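Local coordinates for protein SmhA (Serratia marcescens, PDB 7A27) that is the SmhA component of Smh, a tripartite alpha-pore-forming toxin, captured in its soluble form and probably acting together with its two partner proteins, at residues A229-S234 with L274-S279; N146-I151 with S279-A284. All coordinates share one frame; numbering follows the deposited sequence.

Contact 1. Residues A229-S234 with L274-S279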
loop_
_atom_site.group_PDB
_atom_site.type_symbol
_atom_site.label_atom_id
_atom_site.label_comp_id
_atom_site.label_asym_id
_atom_site.label_seq_id
_atom_site.Cartn_x
_atom_site.Cartn_y
_atom_site.Cartn_z
ATOM N N ALA A 229 31.762 11.738 8.493
ATOM C CA ALA A 229 32.480 11.999 7.222
ATOM C C ALA A 229 31.449 12.266 6.113
ATOM O O ALA A 229 31.612 13.263 5.374
ATOM C CB ALA A 229 33.373 10.833 6.878
ATOM N N SER A 230 30.389 11.450 6.019
ATOM C CA SER A 230 29.336 11.621 4.988
ATOM C C SER A 230 27.996 10.987 5.371
ATOM O O SER A 230 27.964 9.905 5.954
ATOM C CB SER A 230 29.815 11.098 3.671
ATOM O OG SER A 230 29.913 9.682 3.695
ATOM N N TYR A 231 26.918 11.658 4.962
ATOM C CA TYR A 231 25.511 11.203 5.119
ATOM C C TYR A 231 25.192 10.245 3.960
ATOM O O TYR A 231 25.126 10.723 2.803
ATOM C CB TYR A 231 24.579 12.419 5.189
ATOM C CG TYR A 231 23.124 12.068 5.331
ATOM C CD1 TYR A 231 22.556 11.845 6.569
ATOM C CD2 TYR A 231 22.317 11.917 4.221
ATOM C CE1 TYR A 231 21.228 11.470 6.698
ATOM C CE2 TYR A 231 20.980 11.571 4.334
ATOM C CZ TYR A 231 20.435 11.320 5.577
ATOM O OH TYR A 231 19.117 10.975 5.695
ATOM N N MET A 232 25.029 8.947 4.253
ATOM C CA MET A 232 24.774 7.886 3.233
ATOM C C MET A 232 23.280 7.768 2.923
ATOM O O MET A 232 22.498 7.473 3.848
ATOM C CB MET A 232 25.316 6.529 3.691
ATOM C CG MET A 232 26.802 6.587 3.999
ATOM S SD MET A 232 27.770 6.899 2.483
ATOM C CE MET A 232 28.309 5.213 2.168
ATOM N N ILE A 233 22.923 7.924 1.643
ATOM C CA ILE A 233 21.518 7.928 1.137
ATOM C C ILE A 233 21.134 6.534 0.642
ATOM O O ILE A 233 21.787 6.005 -0.286
ATOM C CB ILE A 233 21.342 8.976 0.031
ATOM C CG1 ILE A 233 21.709 10.373 0.546
ATOM C CG2 ILE A 233 19.939 8.919 -0.545
ATOM C CD1 ILE A 233 21.816 11.454 -0.508
ATOM N N SER A 234 20.101 5.966 1.261
ATOM C CA SER A 234 19.539 4.636 0.929
ATOM C C SER A 234 18.445 4.843 -0.122
ATOM O O SER A 234 17.717 5.863 -0.046
ATOM C CB SER A 234 19.026 3.923 2.167
ATOM O OG SER A 234 20.048 3.796 3.163
ATOM N N LEU A 274 21.560 21.356 3.244
ATOM C CA LEU A 274 20.340 21.432 2.392
ATOM C C LEU A 274 20.234 20.128 1.600
ATOM O O LEU A 274 19.115 19.599 1.513
ATOM C CB LEU A 274 20.415 22.641 1.462
ATOM C CG LEU A 274 19.291 22.758 0.433
ATOM C CD1 LEU A 274 17.935 22.983 1.104
ATOM C CD2 LEU A 274 19.587 23.899 -0.539
ATOM N N SER A 275 21.356 19.639 1.054
ATOM C CA SER A 275 21.452 18.350 0.319
ATOM C C SER A 275 20.801 17.245 1.167
ATOM O O SER A 275 19.978 16.475 0.629
ATOM C CB SER A 275 22.887 18.019 -0.019
ATOM O OG SER A 275 23.499 19.064 -0.771
ATOM N N VAL A 276 21.138 17.192 2.462
ATOM C CA VAL A 276 20.585 16.191 3.424
ATOM C C VAL A 276 19.065 16.387 3.504
ATOM O O VAL A 276 18.335 15.434 3.222
ATOM C CB VAL A 276 21.247 16.296 4.810
ATOM C CG1 VAL A 276 20.554 15.396 5.824
ATOM C CG2 VAL A 276 22.734 15.984 4.764
ATOM N N ALA A 277 18.616 17.595 3.842
ATOM C CA ALA A 277 17.186 17.958 3.972
ATOM C C ALA A 277 16.401 17.469 2.745
ATOM O O ALA A 277 15.309 16.899 2.941
ATOM C CB ALA A 277 17.050 19.442 4.175
ATOM N N LYS A 278 16.957 17.656 1.541
ATOM C CA LYS A 278 16.324 17.263 0.257
ATOM C C LYS A 278 16.227 15.742 0.160
ATOM O O LYS A 278 15.155 15.262 -0.270
ATOM C CB LYS A 278 17.117 17.771 -0.952
ATOM C CG LYS A 278 17.076 19.259 -1.238
ATOM C CD LYS A 278 17.490 19.545 -2.689
ATOM C CE LYS A 278 16.532 20.477 -3.399
ATOM N NZ LYS A 278 15.111 20.057 -3.327
ATOM N N SER A 279 17.303 15.034 0.538
ATOM C CA SER A 279 17.396 13.551 0.530
ATOM C C SER A 279 16.303 12.929 1.414
ATOM O O SER A 279 15.724 11.876 0.998
ATOM C CB SER A 279 18.739 13.085 0.979
ATOM O OG SER A 279 18.682 11.695 1.222
HETATM O O HOH W 1 17.768 10.639 3.687
#

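Contact 2. Residues N146-I151 with S279-A284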
loop_
_atom_site.group_PDB
_atom_site.type_symbol
_atom_site.label_atom_id
_atom_site.label_comp_id
_atom_site.label_asym_id
_atom_site.label_seq_id
_atom_site.Cartn_x
_atom_site.Cartn_y
_atom_site.Cartn_z
ATOM N N ASN A 146 5.017 21.504 6.160
ATOM C CA ASN A 146 5.807 22.439 7.003
ATOM C C ASN A 146 7.297 22.279 6.694
ATOM O O ASN A 146 8.021 23.288 6.717
ATOM C CB ASN A 146 5.553 22.233 8.496
ATOM C CG ASN A 146 4.203 22.746 8.944
ATOM O OD1 ASN A 146 3.614 23.624 8.317
ATOM N ND2 ASN A 146 3.720 22.212 10.050
ATOM N N PHE A 147 7.751 21.059 6.430
ATOM C CA PHE A 147 9.184 20.813 6.152
ATOM C C PHE A 147 9.489 21.360 4.754
ATOM O O PHE A 147 10.606 21.880 4.579
ATOM C CB PHE A 147 9.567 19.342 6.347
ATOM C CG PHE A 147 11.059 19.108 6.315
ATOM C CD1 PHE A 147 11.862 19.550 7.354
ATOM C CD2 PHE A 147 11.668 18.501 5.226
ATOM C CE1 PHE A 147 13.233 19.363 7.316
ATOM C CE2 PHE A 147 13.042 18.308 5.191
ATOM C CZ PHE A 147 13.823 18.745 6.233
ATOM N N LEU A 148 8.542 21.285 3.806
ATOM C CA LEU A 148 8.727 21.846 2.433
ATOM C C LEU A 148 8.908 23.367 2.515
ATOM O O LEU A 148 9.830 23.857 1.875
ATOM C CB LEU A 148 7.557 21.464 1.524
ATOM C CG LEU A 148 7.679 20.093 0.866
ATOM C CD1 LEU A 148 6.352 19.677 0.234
ATOM C CD2 LEU A 148 8.799 20.093 -0.169
ATOM N N ASN A 149 8.087 24.067 3.302
ATOM C CA ASN A 149 8.194 25.534 3.511
ATOM C C ASN A 149 9.573 25.876 4.101
ATOM O O ASN A 149 10.031 27.025 3.903
ATOM C CB ASN A 149 7.088 26.085 4.414
ATOM C CG ASN A 149 5.694 25.897 3.855
ATOM O OD1 ASN A 149 5.509 25.756 2.651
ATOM N ND2 ASN A 149 4.697 25.896 4.723
ATOM N N VAL A 150 10.202 24.926 4.807
ATOM C CA VAL A 150 11.549 25.095 5.431
ATOM C C VAL A 150 12.616 24.986 4.334
ATOM O O VAL A 150 13.537 25.838 4.316
ATOM C CB VAL A 150 11.786 24.102 6.586
ATOM C CG1 VAL A 150 13.241 24.068 7.037
ATOM C CG2 VAL A 150 10.867 24.381 7.763
ATOM N N ILE A 151 12.511 23.980 3.460
ATOM C CA ILE A 151 13.462 23.774 2.326
ATOM C C ILE A 151 13.353 24.974 1.381
ATOM O O ILE A 151 14.399 25.458 0.900
ATOM C CB ILE A 151 13.185 22.451 1.575
ATOM C CG1 ILE A 151 13.518 21.240 2.448
ATOM C CG2 ILE A 151 13.934 22.402 0.248
ATOM C CD1 ILE A 151 13.397 19.904 1.750
ATOM N N SER A 279 17.303 15.034 0.538
ATOM C CA SER A 279 17.396 13.551 0.530
ATOM C C SER A 279 16.303 12.929 1.414
ATOM O O SER A 279 15.724 11.876 0.998
ATOM C CB SER A 279 18.739 13.085 0.979
ATOM O OG SER A 279 18.682 11.695 1.222
ATOM N N VAL A 280 16.060 13.530 2.589
ATOM C CA VAL A 280 15.050 13.067 3.587
ATOM C C VAL A 280 13.656 13.305 3.020
ATOM O O VAL A 280 12.837 12.366 3.067
ATOM C CB VAL A 280 15.201 13.771 4.950
ATOM C CG1 VAL A 280 14.028 13.489 5.873
ATOM C CG2 VAL A 280 16.493 13.374 5.631
ATOM N N GLN A 281 13.408 14.524 2.522
ATOM C CA GLN A 281 12.096 14.959 1.983
ATOM C C GLN A 281 11.694 14.066 0.803
ATOM O O GLN A 281 10.479 13.807 0.666
ATOM C CB GLN A 281 12.159 16.433 1.596
ATOM C CG GLN A 281 10.950 16.915 0.819
ATOM C CD GLN A 281 9.644 16.598 1.504
ATOM O OE1 GLN A 281 9.588 16.417 2.728
ATOM N NE2 GLN A 281 8.592 16.524 0.696
ATOM N N ALA A 282 12.654 13.615 -0.014
ATOM C CA ALA A 282 12.383 12.737 -1.174
ATOM C C ALA A 282 11.784 11.413 -0.678
ATOM O O ALA A 282 10.846 10.906 -1.307
ATOM C CB ALA A 282 13.650 12.529 -1.960
ATOM N N GLN A 283 12.332 10.880 0.418
ATOM C CA GLN A 283 11.890 9.609 1.061
ATOM C C GLN A 283 10.519 9.823 1.717
ATOM O O GLN A 283 9.648 8.938 1.579
ATOM C CB GLN A 283 12.944 9.135 2.059
ATOM C CG GLN A 283 14.274 8.719 1.435
ATOM C CD GLN A 283 15.359 8.510 2.463
ATOM O OE1 GLN A 283 15.348 9.110 3.549
ATOM N NE2 GLN A 283 16.298 7.635 2.122
ATOM N N ALA A 284 10.310 10.967 2.377
ATOM C CA ALA A 284 9.029 11.331 3.027
ATOM C C ALA A 284 7.934 11.368 1.967
ATOM O O ALA A 284 6.879 10.765 2.199
ATOM C CB ALA A 284 9.157 12.661 3.721
#

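Contact 1. Residues A229-S234 with L274-S279
The phenol ring of Y231 takes V276 on one face and S279 at its edge. V276 CG1 stands 3.9 Å from the ring centroid of Y231 and 4° off the normal, a CH-pi contact centred on the face. The other methyl of V276, CG2, is 4.0 Å from Y231 CG, so the two methyls cover the ring from its CB root to its centre. With CG opposite the backbone N (chi1 179°), Y231 extends its ring alongside V276. In the plane of the ring S279 OG reaches the edge, 3.9 Å from Y231 CE2. A water also sits at this edge, 2.8 Å from S279 OG; its modelled link to the Y231 hydroxyl is too short to be trusted. Y231 OH has a weak hydrogen bond to Q58 NE2.

Strand 230-237 pairs with strand 198-206 in a two-stranded antiparallel sheet within an otherwise helical chain, consistent with the beta-tongue of ClyA-like alpha-pore-forming toxins. The segment axes of strand 230-234 and helix 274-279 run almost parallel, 20° apart with a closest approach of 10.1 Å, and no direct hydrogen bond spans that gap. Y231 and I233, two residues apart on the strand, both direct their CB toward the helix, whereas that of M232 points away.

I233 wraps S279 OG with both branches: CG1 is 3.4 Å from that oxygen and CG2 3.5 Å from it. The end of the longer branch also meets carbon, I233 CD1 lying 3.8 Å from S279 CB. Y264 of helix 247-268 touches both I233 and S279.

Contact 2. Residues N146-I151 with S279-A284
Q281 OE1 meets the edge of the F147 ring near its plane, 3.9 Å from F147 CD2, while accepting a hydrogen bond from Y57 OH of helix 48-96. Y57 also stacks its ring on F147, so one tyrosine contacts both the amide and the phenyl group. Ring and amide planes are 38° apart, and the two side chains run antiparallel alongside each other. The amide nitrogen has a weak hydrogen bond to Q285 OE1, one turn further along the same helix.

Helices 104-155 and 272-299 pack here as nearly antiparallel members of the elongated helical bundle; their local axes make an angle of 150° and approach to 11.1 Å. Q281 fills much of that separation, and no hydrogen bond joins the two segments directly.

A bend at chi2 (53°) turns the Q281 amide away from the line of its first carbons, so that OE1 faces the F147 edge and NE2 the L148 methyls, with L148 CD2 3.7 Å from Q281 NE2. L148 lies roughly perpendicular to Q281. Lower on the glutamine, I151 CD1 touches Q281 CB at 3.7 Å, with Q281 CG 4.0 Å from the same methyl.

Both contacts use helix 272-299, share S279 and have centres about 12 Å apart. Contact 1 joins that helix to strand 230-237; contact 2 joins the next turn to helix 104-155, so helix 272-299 lies between the strand and helix 104-155. Direct approaches between them include S234 O and Q283 NE2 at 3.1 Å, a probable hydrogen bond; Y231 OH and V280 CG2 at 3.6 Å; and A277 O and F147 CE2 at 3.5 Å. The sequence separation differs greatly, 40 residues for contact 1 and 128 for contact 2. Both lie on the same side of the chain's centre, away from N359, a known calcium ligand that carries no metal in this model.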